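Side-chain contacts in probable E3 ubiquitin-protein ligase HERC1 (Homo sapiens, PDB 4QT6), which probably acts as an E3 ubiquitin-protein ligase, its SPRY (B30.2) domain, the part in this crystal, being a fold commonly used to bind partner proteins: residues L11-N14 and L18-G21; V46-N49 and G54-V57; L77-A80 and L85-N88. All coordinates share one frame; numbering follows the deposited sequence.

Contact 1 (L11-N14 and L18-G21); sequences LVEN and LTHG. With ARF (formamide), chain H.
Leu11 and Thr19 face each other as the hydrogen-bonded pair of an antiparallel beta hairpin, strands 10-13 and 17-20, at one margin of the seven-stranded sheet of the SPRY beta sandwich. Leu11 N gives its hydrogen to Thr19 O at 2.8 Å, and Thr19 N returns one to Leu11 O at an N-H...O angle of 172°. Next along the ladder Val12 and Leu18 form a non-hydrogen-bonded pair, and Leu18 CA leans on Leu11 O in a CA-H...O contact of 3.6 Å.

On the face of Val12 and Leu18 the link is a loose apolar touch, Val12 CG2 to Leu18 CD1 at 4.3 Å. Both are aliphatic for good reason: Val12 also rests on Phe2 and Pro4, and Leu18 reaches Phe2, Val140 and Phe142.

Thr19 sets its hydroxyl beside its own backbone N (chi1 -62°), which turns OG1 toward Glu13. Glu13, extended beyond CG, carries its carboxylate back across the hairpin, and its OE1 has a stronger partner in Lys150, a salt bridge that reaches past strand 17-20 to strand 150-154 and probably helps to hold the carboxylate in place. Where the hairpin opens, Gly21 leaves room for a formamide, held by Ser22 N, whose oxygen lies 3.7 Å from Leu11 CD2. The threonine hydroxyl meets the glutamate from above the carboxylate plane, Thr19 OG1 to Glu13 OE1 being 3.1 Å.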
loop_
_atom_site.group_PDB
_atom_site.type_symbol
_atom_site.label_atom_id
_atom_site.label_comp_id
_atom_site.label_asym_id
_atom_site.label_seq_id
_atom_site.Cartn_x
_atom_site.Cartn_y
_atom_site.Cartn_z
ATOM N N LEU A 11 -3.804 7.135 -12.138
ATOM C CA LEU A 11 -4.342 8.494 -12.126
ATOM C C LEU A 11 -4.809 8.827 -10.714
ATOM O O LEU A 11 -5.327 7.940 -10.020
ATOM C CB LEU A 11 -5.564 8.547 -13.044
ATOM C CG LEU A 11 -5.311 8.172 -14.508
ATOM C CD1 LEU A 11 -6.625 7.905 -15.231
ATOM C CD2 LEU A 11 -4.463 9.211 -15.205
ATOM N N VAL A 12 -4.642 10.081 -10.297
ATOM C CA VAL A 12 -5.163 10.538 -9.017
ATOM C C VAL A 12 -6.541 11.163 -9.252
ATOM O O VAL A 12 -6.652 12.140 -9.993
ATOM C CB VAL A 12 -4.246 11.553 -8.341
ATOM C CG1 VAL A 12 -4.817 11.965 -6.998
ATOM C CG2 VAL A 12 -2.862 10.944 -8.105
ATOM N N GLU A 13 -7.547 10.583 -8.610
ATOM C CA GLU A 13 -8.961 10.925 -8.757
ATOM C C GLU A 13 -9.411 11.740 -7.549
ATOM O O GLU A 13 -9.446 11.238 -6.412
ATOM C CB GLU A 13 -9.747 9.619 -8.878
ATOM C CG GLU A 13 -11.269 9.707 -8.812
ATOM C CD GLU A 13 -11.932 8.369 -9.117
ATOM O OE1 GLU A 13 -11.459 7.678 -10.067
ATOM O OE2 GLU A 13 -12.904 7.997 -8.391
ATOM N N ASN A 14 -9.692 13.036 -7.772
ATOM C CA ASN A 14 -10.130 13.941 -6.712
ATOM C C ASN A 14 -9.226 13.911 -5.501
ATOM O O ASN A 14 -9.672 14.007 -4.339
ATOM C CB ASN A 14 -11.564 13.635 -6.269
ATOM C CG ASN A 14 -12.585 13.848 -7.356
ATOM O OD1 ASN A 14 -12.389 14.645 -8.279
ATOM N ND2 ASN A 14 -13.720 13.178 -7.223
ATOM N N LEU A 18 -6.538 6.634 -5.827
ATOM C CA LEU A 18 -5.598 6.249 -6.854
ATOM C C LEU A 18 -6.274 5.201 -7.718
ATOM O O LEU A 18 -6.758 4.167 -7.211
ATOM C CB LEU A 18 -4.301 5.683 -6.256
ATOM C CG LEU A 18 -3.196 5.402 -7.275
ATOM C CD1 LEU A 18 -2.552 6.694 -7.718
ATOM C CD2 LEU A 18 -2.151 4.449 -6.681
ATOM N N THR A 19 -6.309 5.474 -9.019
ATOM C CA THR A 19 -6.941 4.592 -9.980
ATOM C C THR A 19 -5.910 4.007 -10.922
ATOM O O THR A 19 -5.091 4.739 -11.474
ATOM C CB THR A 19 -8.017 5.372 -10.777
ATOM O OG1 THR A 19 -9.023 5.826 -9.867
ATOM C CG2 THR A 19 -8.633 4.502 -11.885
ATOM N N HIS A 20 -5.960 2.686 -11.118
ATOM C CA HIS A 20 -5.010 2.019 -11.978
ATOM C C HIS A 20 -5.385 2.379 -13.413
ATOM O O HIS A 20 -6.534 2.194 -13.812
ATOM C CB HIS A 20 -5.068 0.514 -11.776
ATOM C CG HIS A 20 -4.046 -0.235 -12.551
ATOM N ND1 HIS A 20 -4.137 -1.593 -12.782
ATOM C CD2 HIS A 20 -2.901 0.172 -13.148
ATOM C CE1 HIS A 20 -3.082 -1.987 -13.469
ATOM N NE2 HIS A 20 -2.333 -0.934 -13.730
ATOM N N GLY A 21 -4.441 2.964 -14.136
ATOM C CA GLY A 21 -4.699 3.479 -15.479
ATOM C C GLY A 21 -4.057 2.632 -16.548
ATOM O O GLY A 21 -3.844 1.428 -16.372
HETATM N N ARF H . -1.255 6.019 -17.465
HETATM C C ARF H . -2.289 6.450 -16.737
HETATM O O ARF H . -3.428 6.261 -17.144
#

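Contact 2 (V46-N49 and G54-V57); sequences VKEN and GTCV. With ARF (formamide), chain G.
The carboxylate of Glu48 is the flat group of this contact, and the donors from Gly54 and Thr55 gather round its rim. Gly54 N reaches OE1 of Glu48 on the syn side, 20° out of the carboxylate plane, at 2.8 Å with a nearly straight N-H...O angle of 166°. Thr55 OG1 comes to the same Glu48 oxygen from the anti side, tilted by a similar amount, in a short bond of 2.6 Å. At the far corner, Asn49 N donates to Glu48 OE2 at 2.7 Å, using the anti lone pair. Three bonds thus grip the two oxygens and hold the group against rotation.

The side chain gets there by bending at chi2, with chi1 at an unusual -107°, a strained setting that the bonds presumably repay. Thr55 sets its hydroxyl beside its own backbone N, which brings OG1 to Glu48 OE1 on the other side from Gly54 N. A CB at Gly54 would crowd the formamide bound there, which is hydrogen-bonded to Asn52 O. Behind Glu48, its N is bonded to Gln100 OE1, and Lys47 and Val46 together face Lys150 as a classic beta bulge at the end of strand 38-47.

The contact pins the loop leaving that strand to the start of strand 55-60, which belongs to the other sheet of the sandwich. A buried carboxylate so placed is likely to be stabilised as the anion: its three donors probably help to offset the negative charge, with Glu53 and Glu149 also close by.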
loop_
_atom_site.group_PDB
_atom_site.type_symbol
_atom_site.label_atom_id
_atom_site.label_comp_id
_atom_site.label_asym_id
_atom_site.label_seq_id
_atom_site.Cartn_x
_atom_site.Cartn_y
_atom_site.Cartn_z
ATOM N N VAL A 46 -11.795 0.699 -3.055
ATOM C CA VAL A 46 -12.997 1.225 -3.718
ATOM C C VAL A 46 -13.507 0.260 -4.790
ATOM O O VAL A 46 -14.727 0.025 -4.916
ATOM C CB VAL A 46 -12.734 2.621 -4.322
ATOM C CG1 VAL A 46 -13.894 3.060 -5.190
ATOM C CG2 VAL A 46 -12.518 3.666 -3.228
ATOM N N LYS A 47 -12.592 -0.228 -5.609
ATOM C CA LYS A 47 -12.921 -1.059 -6.758
ATOM C C LYS A 47 -11.829 -2.109 -6.935
ATOM O O LYS A 47 -10.636 -1.790 -7.015
ATOM C CB LYS A 47 -13.065 -0.194 -8.016
ATOM C CG LYS A 47 -13.423 -0.951 -9.293
ATOM C CD LYS A 47 -14.764 -1.647 -9.183
ATOM C CE LYS A 47 -15.063 -2.530 -10.400
ATOM N NZ LYS A 47 -14.196 -3.747 -10.498
ATOM N N GLU A 48 -12.258 -3.370 -6.992
ATOM C CA GLU A 48 -11.381 -4.481 -7.297
ATOM C C GLU A 48 -12.175 -5.582 -8.013
ATOM O O GLU A 48 -13.396 -5.484 -8.136
ATOM C CB GLU A 48 -10.729 -5.030 -6.011
ATOM C CG GLU A 48 -9.238 -4.685 -5.879
ATOM C CD GLU A 48 -8.361 -5.475 -6.838
ATOM O OE1 GLU A 48 -7.111 -5.375 -6.751
ATOM O OE2 GLU A 48 -8.913 -6.215 -7.700
ATOM N N ASN A 49 -11.451 -6.587 -8.491
ATOM C CA ASN A 49 -12.039 -7.844 -9.004
ATOM C C ASN A 49 -12.000 -8.874 -7.899
ATOM O O ASN A 49 -10.946 -9.430 -7.601
ATOM C CB ASN A 49 -11.263 -8.319 -10.222
ATOM C CG ASN A 49 -11.256 -7.297 -11.326
ATOM O OD1 ASN A 49 -10.220 -6.708 -11.656
ATOM N ND2 ASN A 49 -12.428 -7.042 -11.882
ATOM N N GLY A 54 -5.589 -7.469 -7.788
ATOM C CA GLY A 54 -4.340 -7.060 -8.409
ATOM C C GLY A 54 -3.635 -5.935 -7.663
ATOM O O GLY A 54 -2.772 -5.291 -8.208
ATOM N N THR A 55 -4.032 -5.715 -6.415
ATOM C CA THR A 55 -3.542 -4.606 -5.579
ATOM C C THR A 55 -2.641 -5.075 -4.450
ATOM O O THR A 55 -2.924 -6.103 -3.803
ATOM C CB THR A 55 -4.744 -3.919 -4.929
ATOM O OG1 THR A 55 -5.588 -3.397 -5.957
ATOM C CG2 THR A 55 -4.326 -2.786 -3.976
ATOM N N CYS A 56 -1.621 -4.269 -4.158
ATOM C CA CYS A 56 -0.909 -4.331 -2.877
ATOM C C CYS A 56 -0.937 -2.944 -2.261
ATOM O O CYS A 56 -0.956 -1.961 -2.994
ATOM C CB CYS A 56 0.547 -4.705 -3.035
ATOM S SG CYS A 56 0.853 -6.350 -3.738
ATOM N N VAL A 57 -0.925 -2.867 -0.932
ATOM C CA VAL A 57 -0.826 -1.577 -0.231
ATOM C C VAL A 57 0.349 -1.599 0.703
ATOM O O VAL A 57 0.812 -2.657 1.083
ATOM C CB VAL A 57 -2.112 -1.243 0.542
ATOM C CG1 VAL A 57 -3.305 -1.310 -0.403
ATOM C CG2 VAL A 57 -2.338 -2.162 1.758
HETATM N N ARF G . -6.126 -8.866 -11.399
HETATM C C ARF G . -5.073 -9.654 -11.144
HETATM O O ARF G . -4.084 -9.613 -11.862
#

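Contact 3 (L77-A80 and L85-N88); sequences LYRA and LYHN. With ARF (formamide), chain C; ARF (formamide), chain B.
Leu77 and Tyr86 are the hydrogen-bonded pair of an antiparallel beta hairpin, strands 75-79 and 84-86, that closes one side of the six-stranded sheet in the SPRY sandwich. Among the backbone bonds, Leu77 N gives to Tyr86 O and Tyr86 N to Leu77 O, both 2.9 Å; Leu85 CA adds a CA-H...O contact to Leu77 O.

Apolar packing lies on the face of Tyr78 and Leu85. Leu85 CD2 comes obliquely to the Tyr78 ring, 3.8 Å from CD1. A large aromatic suits this place because the same ring stacks with Phe117 and its hydroxyl bonds Ser96 O, while a formamide N donates to Tyr78 OH.

Polar and mixed contacts fill the other face. Arg79 runs extended with CG opposite its backbone N (chi1 -180°), crossing the Tyr86 ring so that CD lies 3.7 Å from CE1 of Tyr86. Its guanidinium is turned 53° from that ring and donates by NH1 to Tyr86 OH at 2.9 Å, while NE bonds Tyr143 OH. With an alanine here, Tyr86 OH and Tyr143 OH would probably lose the N-H groups that Arg79 brings them, and a gap would be left beside the Tyr86 ring. At the guanidinium edge, Arg79 NH2 points almost straight at a second formamide, 3.0 Å from its oxygen with an N-H...O angle of 177°.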
loop_
_atom_site.group_PDB
_atom_site.type_symbol
_atom_site.label_atom_id
_atom_site.label_comp_id
_atom_site.label_asym_id
_atom_site.label_seq_id
_atom_site.Cartn_x
_atom_site.Cartn_y
_atom_site.Cartn_z
ATOM N N LEU A 77 5.047 -4.252 1.125
ATOM C CA LEU A 77 3.737 -4.413 0.512
ATOM C C LEU A 77 2.936 -5.555 1.091
ATOM O O LEU A 77 3.482 -6.580 1.519
ATOM C CB LEU A 77 3.877 -4.615 -0.989
ATOM C CG LEU A 77 4.478 -3.463 -1.764
ATOM C CD1 LEU A 77 4.774 -3.875 -3.202
ATOM C CD2 LEU A 77 3.561 -2.244 -1.726
ATOM N N TYR A 78 1.623 -5.389 1.032
ATOM C CA TYR A 78 0.631 -6.316 1.563
ATOM C C TYR A 78 -0.386 -6.547 0.438
ATOM O O TYR A 78 -1.025 -5.617 -0.082
ATOM C CB TYR A 78 0.031 -5.711 2.856
ATOM C CG TYR A 78 -1.128 -6.381 3.540
ATOM C CD1 TYR A 78 -1.278 -7.761 3.523
ATOM C CD2 TYR A 78 -2.023 -5.633 4.318
ATOM C CE1 TYR A 78 -2.351 -8.361 4.173
ATOM C CE2 TYR A 78 -3.084 -6.229 4.981
ATOM C CZ TYR A 78 -3.232 -7.601 4.918
ATOM O OH TYR A 78 -4.308 -8.178 5.578
ATOM N N ARG A 79 -0.491 -7.810 0.032
ATOM C CA ARG A 79 -1.209 -8.203 -1.189
ATOM C C ARG A 79 -2.661 -8.623 -0.924
ATOM O O ARG A 79 -2.926 -9.528 -0.102
ATOM C CB ARG A 79 -0.420 -9.342 -1.848
ATOM C CG ARG A 79 -0.985 -9.895 -3.135
ATOM C CD ARG A 79 -0.025 -10.937 -3.692
ATOM N NE ARG A 79 -0.591 -11.708 -4.793
ATOM C CZ ARG A 79 -0.194 -12.935 -5.142
ATOM N NH1 ARG A 79 0.780 -13.558 -4.464
ATOM N NH2 ARG A 79 -0.783 -13.543 -6.166
ATOM N N ALA A 80 -3.601 -7.983 -1.638
ATOM C CA ALA A 80 -5.016 -8.191 -1.423
ATOM C C ALA A 80 -5.411 -9.649 -1.648
ATOM O O ALA A 80 -6.104 -10.248 -0.826
ATOM C CB ALA A 80 -5.815 -7.287 -2.340
ATOM N N LEU A 85 2.910 -10.857 2.183
ATOM C CA LEU A 85 3.726 -9.685 2.500
ATOM C C LEU A 85 5.032 -9.755 1.710
ATOM O O LEU A 85 5.609 -10.849 1.531
ATOM C CB LEU A 85 4.050 -9.665 3.997
ATOM C CG LEU A 85 2.887 -9.479 4.960
ATOM C CD1 LEU A 85 3.326 -9.706 6.395
ATOM C CD2 LEU A 85 2.277 -8.085 4.801
ATOM N N TYR A 86 5.476 -8.597 1.210
ATOM C CA TYR A 86 6.594 -8.500 0.284
ATOM C C TYR A 86 7.520 -7.395 0.728
ATOM O O TYR A 86 7.103 -6.251 0.935
ATOM C CB TYR A 86 6.121 -8.225 -1.158
ATOM C CG TYR A 86 5.271 -9.359 -1.665
ATOM C CD1 TYR A 86 3.921 -9.402 -1.401
ATOM C CD2 TYR A 86 5.847 -10.438 -2.326
ATOM C CE1 TYR A 86 3.136 -10.466 -1.801
ATOM C CE2 TYR A 86 5.075 -11.513 -2.727
ATOM C CZ TYR A 86 3.726 -11.526 -2.471
ATOM O OH TYR A 86 2.952 -12.603 -2.847
ATOM N N HIS A 87 8.779 -7.759 0.927
ATOM C CA HIS A 87 9.852 -6.806 1.005
ATOM C C HIS A 87 11.144 -7.587 0.763
ATOM O O HIS A 87 11.444 -8.501 1.514
ATOM C CB HIS A 87 9.906 -6.073 2.356
ATOM C CG HIS A 87 11.014 -5.086 2.400
ATOM N ND1 HIS A 87 10.972 -3.893 1.710
ATOM C CD2 HIS A 87 12.242 -5.152 2.968
ATOM C CE1 HIS A 87 12.120 -3.266 1.856
ATOM N NE2 HIS A 87 12.899 -3.998 2.629
ATOM N N ASN A 88 11.867 -7.250 -0.287
ATOM C CA ASN A 88 13.021 -8.067 -0.713
ATOM C C ASN A 88 12.546 -9.511 -0.894
ATOM O O ASN A 88 13.237 -10.469 -0.502
ATOM C CB ASN A 88 14.161 -7.972 0.304
ATOM C CG ASN A 88 15.441 -8.607 -0.194
ATOM O OD1 ASN A 88 15.750 -8.541 -1.375
ATOM N ND2 ASN A 88 16.200 -9.208 0.721
HETATM N N ARF C . -4.182 -7.904 8.460
HETATM C C ARF C . -4.406 -8.839 9.390
HETATM O O ARF C . -4.646 -9.989 9.044
HETATM N N ARF B . -5.067 -12.377 -8.511
HETATM C C ARF B . -3.910 -12.926 -8.147
HETATM O O ARF B . -3.032 -12.252 -7.630
#

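The three contacts follow one another along the chain, each closing before the next opens. Contact 1 builds the hairpin at the margin of the seven-stranded sheet, and contact 3 the hairpin at the margin of the six-stranded one; their centres are about 21 Å apart on opposite sides of the chain's centre. Contact 2 lies between, centred about 12 Å from contact 1 and 13 Å from contact 3, and carries the chain from strand 38-47 of one sheet to strand 55-60 of the other. Contacts 2 and 3 touch through neighbouring strands, Val57 O accepting from Tyr78 N at 2.9 Å. Contacts 1 and 3 each finish an edge of one sheet, while contact 2 links the layers.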